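Local coordinates for protein Hia (Haemophilus influenzae, PDB 1S7M) that is a trimeric autotransporter adhesin of the bacterial outer membrane, whose HiaBD1 part, present here, probably helps attach the bacterium to host cells, at residues A9-N14 and L18-A23; S53-F58 and P97-N102. All coordinates share one frame; numbering follows the deposited sequence.

Contact 1 and contact 2 lie in separate parts of an elongated chain, with centres about 33 Å apart and nearest atoms about 19 Å apart. Contact 1 is far from the centre of the chain and joins neighbouring strands of one hairpin. Contact 2 sits nearer the middle and brings together segments 39 residues apart in sequence. Both are partly buried. In contact 1 the backbones pair by hydrogen bonds, with one mainly apolar face and one polar face. In contact 2 a single valine packs on a turn and a leucine, and the backbone does not pair. No secondary-structure element is common to the two, but both touch the second subunit of the homotrimer.

Contact 1 of 2, residues A9-N14 and L18-A23; sequences AKTEIN and LTITPA
T11 and I13 both press on one methyl of L18, across the two strands of a hairpin. L18 places CG anti to its backbone N (chi1 -179°), and CD1 then reaches the facing strand. CD1 lies 3.4 Å from T11 CG2 and 3.5 Å from I13 CG1. Both contacts are tight for carbon pairs. T11 and I20 run side by side on the same face, and T11 OG1 comes 3.3 Å from I20 CG1. The T11 torsion (chi1 -72°) sets OG1 beside its own backbone N and turns CG2 toward L18. The hydroxyl is hydrogen-bonded to the carbonyl oxygen of N14 in the second subunit.

The other face carries K10, E12, T19 and T21. K10 and T21 lie alongside each other, pointing the same way, with K10 CE 3.9 Å from T21 OG1. The K10 chain is extended beyond CG. Its NZ forms a salt bridge with E12 OE2 at 2.7 Å, meeting that oxygen nearly along its C-O axis. This bond links two side chains of one strand.

K10 pairs with T21, and E12 with T19, by two backbone hydrogen bonds each. The E12 N to T19 O bond is 2.7 Å long.

L18 and I20 are buried. L18 packs on L18 of both other subunits, and I13 on I13 of the third. The pairing is that of an antiparallel beta hairpin at the edge of the chain's four-stranded sheet, and the hairpin face with T11, I13, L18 and I20 meets the other subunits of the trimer.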
ATOM      1  N   ALA A   9      17.360  25.488  19.478  1.00 44.69           N
ATOM      2  CA  ALA A   9      16.084  25.322  18.793  1.00 44.63           C
ATOM      3  C   ALA A   9      15.153  26.490  19.070  1.00 44.31           C
ATOM      4  O   ALA A   9      15.157  27.055  20.166  1.00 45.86           O
ATOM      5  CB  ALA A   9      15.411  24.012  19.223  1.00 43.68           C
ATOM      6  N   LYS A  10      14.359  26.859  18.075  1.00 42.68           N
ATOM      7  CA  LYS A  10      13.406  27.938  18.257  1.00 42.05           C
ATOM      8  C   LYS A  10      12.058  27.571  17.652  1.00 40.90           C
ATOM      9  O   LYS A  10      11.981  26.776  16.714  1.00 41.81           O
ATOM     10  CB  LYS A  10      13.916  29.239  17.628  1.00 43.19           C
ATOM     11  CG  LYS A  10      14.036  29.231  16.112  1.00 44.94           C
ATOM     12  CD  LYS A  10      14.432  30.611  15.611  1.00 46.11           C
ATOM     13  CE  LYS A  10      14.362  30.702  14.092  1.00 47.91           C
ATOM     14  NZ  LYS A  10      14.725  32.065  13.604  1.00 49.59           N
ATOM     15  N   THR A  11      11.005  28.149  18.207  1.00 37.45           N
ATOM     16  CA  THR A  11       9.655  27.925  17.739  1.00 36.82           C
ATOM     17  C   THR A  11       9.072  29.283  17.384  1.00 36.93           C
ATOM     18  O   THR A  11       8.973  30.158  18.239  1.00 38.04           O
ATOM     19  CB  THR A  11       8.794  27.287  18.833  1.00 34.67           C
ATOM     20  OG1 THR A  11       9.195  25.928  19.015  1.00 34.70           O
ATOM     21  CG2 THR A  11       7.318  27.345  18.467  1.00 35.56           C
ATOM     22  N   GLU A  12       8.702  29.463  16.122  1.00 37.12           N
ATOM     23  CA  GLU A  12       8.129  30.723  15.676  1.00 35.70           C
ATOM     24  C   GLU A  12       6.660  30.592  15.341  1.00 35.04           C
ATOM     25  O   GLU A  12       6.232  29.590  14.770  1.00 33.20           O
ATOM     26  CB  GLU A  12       8.855  31.237  14.435  1.00 37.81           C
ATOM     27  CG  GLU A  12      10.310  31.560  14.647  1.00 46.23           C
ATOM     28  CD  GLU A  12      10.872  32.462  13.552  1.00 49.56           C
ATOM     29  OE1 GLU A  12      10.064  33.068  12.802  1.00 51.64           O
ATOM     30  OE2 GLU A  12      12.116  32.574  13.458  1.00 51.16           O
ATOM     31  N   ILE A  13       5.898  31.617  15.706  1.00 33.86           N
ATOM     32  CA  ILE A  13       4.479  31.690  15.417  1.00 34.31           C
ATOM     33  C   ILE A  13       4.286  32.988  14.642  1.00 35.55           C
ATOM     34  O   ILE A  13       4.675  34.061  15.103  1.00 35.05           O
ATOM     35  CB  ILE A  13       3.628  31.763  16.690  1.00 35.30           C
ATOM     36  CG1 ILE A  13       3.771  30.478  17.496  1.00 36.08           C
ATOM     37  CG2 ILE A  13       2.177  31.988  16.329  1.00 35.17           C
ATOM     38  CD1 ILE A  13       3.071  30.529  18.829  1.00 38.85           C
ATOM     39  N   ASN A  14       3.722  32.890  13.446  1.00 36.78           N
ATOM     40  CA  ASN A  14       3.457  34.069  12.639  1.00 38.61           C
ATOM     41  C   ASN A  14       2.074  33.915  12.030  1.00 39.52           C
ATOM     42  O   ASN A  14       1.321  33.026  12.418  1.00 38.57           O
ATOM     43  CB  ASN A  14       4.508  34.240  11.543  1.00 39.64           C
ATOM     44  CG  ASN A  14       4.452  33.139  10.506  1.00 42.68           C
ATOM     45  OD1 ASN A  14       3.383  32.820   9.979  1.00 43.18           O
ATOM     46  ND2 ASN A  14       5.608  32.557  10.199  1.00 41.18           N
ATOM     47  N   LEU A  18       2.988  27.700  12.708  1.00 36.49           N
ATOM     48  CA  LEU A  18       3.968  27.361  13.725  1.00 35.40           C
ATOM     49  C   LEU A  18       5.158  26.631  13.111  1.00 35.33           C
ATOM     50  O   LEU A  18       4.991  25.559  12.541  1.00 36.62           O
ATOM     51  CB  LEU A  18       3.306  26.450  14.765  1.00 35.12           C
ATOM     52  CG  LEU A  18       4.113  25.953  15.968  1.00 34.75           C
ATOM     53  CD1 LEU A  18       4.318  27.102  16.935  1.00 35.97           C
ATOM     54  CD2 LEU A  18       3.359  24.838  16.676  1.00 35.21           C
ATOM     55  N   THR A  19       6.356  27.192  13.239  1.00 34.77           N
ATOM     56  CA  THR A  19       7.562  26.549  12.717  1.00 35.25           C
ATOM     57  C   THR A  19       8.622  26.333  13.817  1.00 36.96           C
ATOM     58  O   THR A  19       8.927  27.251  14.586  1.00 37.07           O
ATOM     59  CB  THR A  19       8.219  27.386  11.599  1.00 34.43           C
ATOM     60  OG1 THR A  19       7.268  27.650  10.565  1.00 36.92           O
ATOM     61  CG2 THR A  19       9.375  26.638  10.995  1.00 31.51           C
ATOM     62  N   ILE A  20       9.168  25.119  13.889  1.00 36.41           N
ATOM     63  CA  ILE A  20      10.214  24.786  14.849  1.00 34.78           C
ATOM     64  C   ILE A  20      11.481  24.540  14.044  1.00 36.14           C
ATOM     65  O   ILE A  20      11.509  23.683  13.159  1.00 36.23           O
ATOM     66  CB  ILE A  20       9.948  23.472  15.648  1.00 34.42           C
ATOM     67  CG1 ILE A  20       8.810  23.637  16.658  1.00 36.08           C
ATOM     68  CG2 ILE A  20      11.187  23.098  16.440  1.00 29.39           C
ATOM     69  CD1 ILE A  20       7.419  23.575  16.091  1.00 37.72           C
ATOM     70  N   THR A  21      12.524  25.298  14.340  1.00 35.30           N
ATOM     71  CA  THR A  21      13.796  25.125  13.661  1.00 37.24           C
ATOM     72  C   THR A  21      14.719  24.428  14.658  1.00 38.47           C
ATOM     73  O   THR A  21      14.989  24.952  15.732  1.00 37.74           O
ATOM     74  CB  THR A  21      14.397  26.475  13.260  1.00 36.27           C
ATOM     75  OG1 THR A  21      13.443  27.211  12.490  1.00 35.69           O
ATOM     76  CG2 THR A  21      15.658  26.271  12.448  1.00 34.70           C
ATOM     77  N   PRO A  22      15.195  23.223  14.321  1.00 40.74           N
ATOM     78  CA  PRO A  22      16.086  22.454  15.197  1.00 42.91           C
ATOM     79  C   PRO A  22      17.362  23.229  15.507  1.00 45.46           C
ATOM     80  O   PRO A  22      17.678  24.217  14.839  1.00 45.21           O
ATOM     81  CB  PRO A  22      16.376  21.199  14.383  1.00 41.30           C
ATOM     82  CG  PRO A  22      15.195  21.069  13.506  1.00 42.45           C
ATOM     83  CD  PRO A  22      14.941  22.489  13.073  1.00 41.44           C
ATOM     84  N   ALA A  23      18.103  22.774  16.510  1.00 48.24           N
ATOM     85  CA  ALA A  23      19.342  23.449  16.881  1.00 51.10           C
ATOM     86  C   ALA A  23      20.330  23.474  15.727  1.00 52.72           C
ATOM     87  O   ALA A  23      21.315  24.201  15.778  1.00 54.43           O
ATOM     88  CB  ALA A  23      19.977  22.767  18.094  1.00 50.44           C
TER

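Contact 2 of 2, residues S53-F58 and P97-N102; sequences SGLKKF and PVVADN
V99 points its side chain at the S53-L55 turn and makes every close contact between the two segments. Its two methyls do different work. CG1 lies anti to the backbone N (chi1 -176°) and approaches the carbonyl oxygen of S53, 3.4 Å from S53 O. CG2 sits over the next peptide, 3.5 Å from G54 O. The same methyl meets the side chain of L55, with L55 CD2 at 3.7 Å from V99 CG2. The L55 and V99 side chains cross at about a right angle. One branch of the leucine, CD2, does the touching.

G54 brings its main chain close to the valine. It has a positive phi, 99°, a region that glycine readily takes. Its bare main chain lies against V99 CG2, with G54 C also 3.5 Å from that methyl.

The turn is held from within. S53 OG accepts a hydrogen bond from L55 N, 3.2 Å away, which makes an ST turn. The N-H...O angle is 152°, a moderately bent bond. The S53 hydroxyl is also hydrogen-bonded to OD2 of D109 of the same chain, which ties the turn to the helix at 107-111.

The second subunit packs on the same side chains: its V107 touches L55 and V99, and its R111 is hydrogen-bonded to the carbonyl oxygen of V99 and forms a salt bridge with D101. V99 thus meets the neighbouring subunit through both its side chain and its carbonyl oxygen.

Both segments belong to the HiaBD2_N (GIN) family region of trimeric autotransporter adhesins. Here a valine from the 97-102 loop packs on an ST turn at a subunit interface of the homotrimer.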
ATOM      1  N   SER A  53      -5.062   5.044  11.636  1.00 26.23           N
ATOM      2  CA  SER A  53      -5.961   5.553  10.617  1.00 24.42           C
ATOM      3  C   SER A  53      -7.409   5.179  10.924  1.00 25.15           C
ATOM      4  O   SER A  53      -8.334   5.789  10.396  1.00 24.61           O
ATOM      5  CB  SER A  53      -5.580   4.988   9.247  1.00 23.82           C
ATOM      6  OG  SER A  53      -5.802   3.587   9.186  1.00 25.27           O
ATOM      7  N   GLY A  54      -7.596   4.180  11.780  1.00 23.81           N
ATOM      8  CA  GLY A  54      -8.941   3.732  12.073  1.00 24.23           C
ATOM      9  C   GLY A  54      -9.253   2.492  11.233  1.00 26.40           C
ATOM     10  O   GLY A  54     -10.358   1.938  11.323  1.00 26.73           O
ATOM     11  N   LEU A  55      -8.299   2.049  10.403  1.00 23.04           N
ATOM     12  CA  LEU A  55      -8.532   0.847   9.584  1.00 23.71           C
ATOM     13  C   LEU A  55      -8.394  -0.409  10.437  1.00 23.75           C
ATOM     14  O   LEU A  55      -7.510  -0.493  11.279  1.00 23.68           O
ATOM     15  CB  LEU A  55      -7.532   0.750   8.414  1.00 20.29           C
ATOM     16  CG  LEU A  55      -7.641   1.845   7.328  1.00 22.35           C
ATOM     17  CD1 LEU A  55      -6.432   1.760   6.365  1.00 15.30           C
ATOM     18  CD2 LEU A  55      -8.978   1.687   6.562  1.00 18.85           C
ATOM     19  N   LYS A  56      -9.255  -1.387  10.195  1.00 24.27           N
ATOM     20  CA  LYS A  56      -9.194  -2.658  10.920  1.00 26.93           C
ATOM     21  C   LYS A  56      -8.735  -3.735   9.928  1.00 25.78           C
ATOM     22  O   LYS A  56      -8.699  -3.504   8.729  1.00 22.92           O
ATOM     23  CB  LYS A  56     -10.579  -3.081  11.431  1.00 24.62           C
ATOM     24  CG  LYS A  56     -11.255  -2.160  12.438  1.00 32.09           C
ATOM     25  CD  LYS A  56     -12.672  -2.698  12.726  1.00 35.65           C
ATOM     26  CE  LYS A  56     -13.490  -1.810  13.668  1.00 36.76           C
ATOM     27  NZ  LYS A  56     -13.804  -0.462  13.085  1.00 40.98           N
ATOM     28  N   LYS A  57      -8.415  -4.911  10.459  1.00 24.85           N
ATOM     29  CA  LYS A  57      -8.030  -6.065   9.666  1.00 23.36           C
ATOM     30  C   LYS A  57      -9.269  -6.933   9.620  1.00 23.43           C
ATOM     31  O   LYS A  57     -10.060  -6.914  10.557  1.00 22.61           O
ATOM     32  CB  LYS A  57      -6.916  -6.850  10.368  1.00 24.15           C
ATOM     33  CG  LYS A  57      -5.610  -6.055  10.591  1.00 26.04           C
ATOM     34  CD  LYS A  57      -5.180  -5.345   9.306  1.00 25.15           C
ATOM     35  CE  LYS A  57      -3.712  -4.887   9.369  1.00 26.31           C
ATOM     36  NZ  LYS A  57      -3.495  -3.899  10.436  1.00 27.11           N
ATOM     37  N   PHE A  58      -9.445  -7.701   8.554  1.00 21.47           N
ATOM     38  CA  PHE A  58     -10.594  -8.594   8.500  1.00 23.02           C
ATOM     39  C   PHE A  58     -10.415  -9.633   9.612  1.00 24.00           C
ATOM     40  O   PHE A  58      -9.309 -10.175   9.811  1.00 21.25           O
ATOM     41  CB  PHE A  58     -10.692  -9.307   7.146  1.00 20.47           C
ATOM     42  CG  PHE A  58     -11.214  -8.437   6.028  1.00 20.52           C
ATOM     43  CD1 PHE A  58     -10.374  -8.028   4.989  1.00 18.15           C
ATOM     44  CD2 PHE A  58     -12.544  -8.037   6.003  1.00 16.78           C
ATOM     45  CE1 PHE A  58     -10.849  -7.238   3.945  1.00 14.65           C
ATOM     46  CE2 PHE A  58     -13.036  -7.243   4.955  1.00 18.70           C
ATOM     47  CZ  PHE A  58     -12.182  -6.840   3.918  1.00 16.02           C
ATOM     48  N   PRO A  97     -17.973   5.499   4.521  1.00 29.46           N
ATOM     49  CA  PRO A  97     -16.841   4.702   5.003  1.00 27.86           C
ATOM     50  C   PRO A  97     -16.513   5.126   6.418  1.00 25.91           C
ATOM     51  O   PRO A  97     -16.630   6.289   6.745  1.00 26.49           O
ATOM     52  CB  PRO A  97     -15.717   5.079   4.046  1.00 29.88           C
ATOM     53  CG  PRO A  97     -16.451   5.438   2.761  1.00 32.50           C
ATOM     54  CD  PRO A  97     -17.637   6.231   3.286  1.00 30.86           C
ATOM     55  N   VAL A  98     -16.123   4.195   7.267  1.00 25.42           N
ATOM     56  CA  VAL A  98     -15.737   4.569   8.624  1.00 25.42           C
ATOM     57  C   VAL A  98     -14.472   5.461   8.551  1.00 26.11           C
ATOM     58  O   VAL A  98     -14.333   6.429   9.308  1.00 26.63           O
ATOM     59  CB  VAL A  98     -15.435   3.313   9.468  1.00 24.77           C
ATOM     60  CG1 VAL A  98     -14.734   3.707  10.776  1.00 26.68           C
ATOM     61  CG2 VAL A  98     -16.758   2.561   9.767  1.00 23.99           C
ATOM     62  N   VAL A  99     -13.555   5.114   7.642  1.00 23.07           N
ATOM     63  CA  VAL A  99     -12.314   5.871   7.451  1.00 20.54           C
ATOM     64  C   VAL A  99     -12.399   6.631   6.131  1.00 17.70           C
ATOM     65  O   VAL A  99     -12.555   6.025   5.072  1.00 19.82           O
ATOM     66  CB  VAL A  99     -11.070   4.923   7.372  1.00 21.17           C
ATOM     67  CG1 VAL A  99      -9.784   5.752   7.284  1.00 17.66           C
ATOM     68  CG2 VAL A  99     -11.044   3.971   8.569  1.00 17.43           C
ATOM     69  N   ALA A 100     -12.289   7.948   6.192  1.00 17.98           N
ATOM     70  CA  ALA A 100     -12.351   8.782   4.997  1.00 17.39           C
ATOM     71  C   ALA A 100     -11.030   8.635   4.207  1.00 20.71           C
ATOM     72  O   ALA A 100      -9.982   8.301   4.779  1.00 19.15           O
ATOM     73  CB  ALA A 100     -12.537  10.263   5.410  1.00 18.67           C
ATOM     74  N   ASP A 101     -11.101   8.893   2.907  1.00 18.72           N
ATOM     75  CA  ASP A 101      -9.937   8.828   2.039  1.00 19.75           C
ATOM     76  C   ASP A 101      -8.799   9.705   2.526  1.00 18.97           C
ATOM     77  O   ASP A 101      -7.640   9.275   2.558  1.00 19.19           O
ATOM     78  CB  ASP A 101     -10.273   9.290   0.628  1.00 18.14           C
ATOM     79  CG  ASP A 101     -11.076   8.278  -0.146  1.00 23.31           C
ATOM     80  OD1 ASP A 101     -11.108   7.078   0.227  1.00 22.26           O
ATOM     81  OD2 ASP A 101     -11.671   8.697  -1.151  1.00 25.89           O
ATOM     82  N   ASN A 102      -9.129  10.942   2.881  1.00 17.87           N
ATOM     83  CA  ASN A 102      -8.114  11.886   3.299  1.00 18.68           C
ATOM     84  C   ASN A 102      -7.694  11.733   4.757  1.00 19.72           C
ATOM     85  O   ASN A 102      -7.768  12.671   5.549  1.00 21.23           O
ATOM     86  CB  ASN A 102      -8.572  13.309   2.988  1.00 17.75           C
ATOM     87  CG  ASN A 102      -8.883  13.503   1.506  1.00 20.08           C
ATOM     88  OD1 ASN A 102      -8.575  12.637   0.678  1.00 18.98           O
ATOM     89  ND2 ASN A 102      -9.505  14.641   1.165  1.00 20.68           N
TER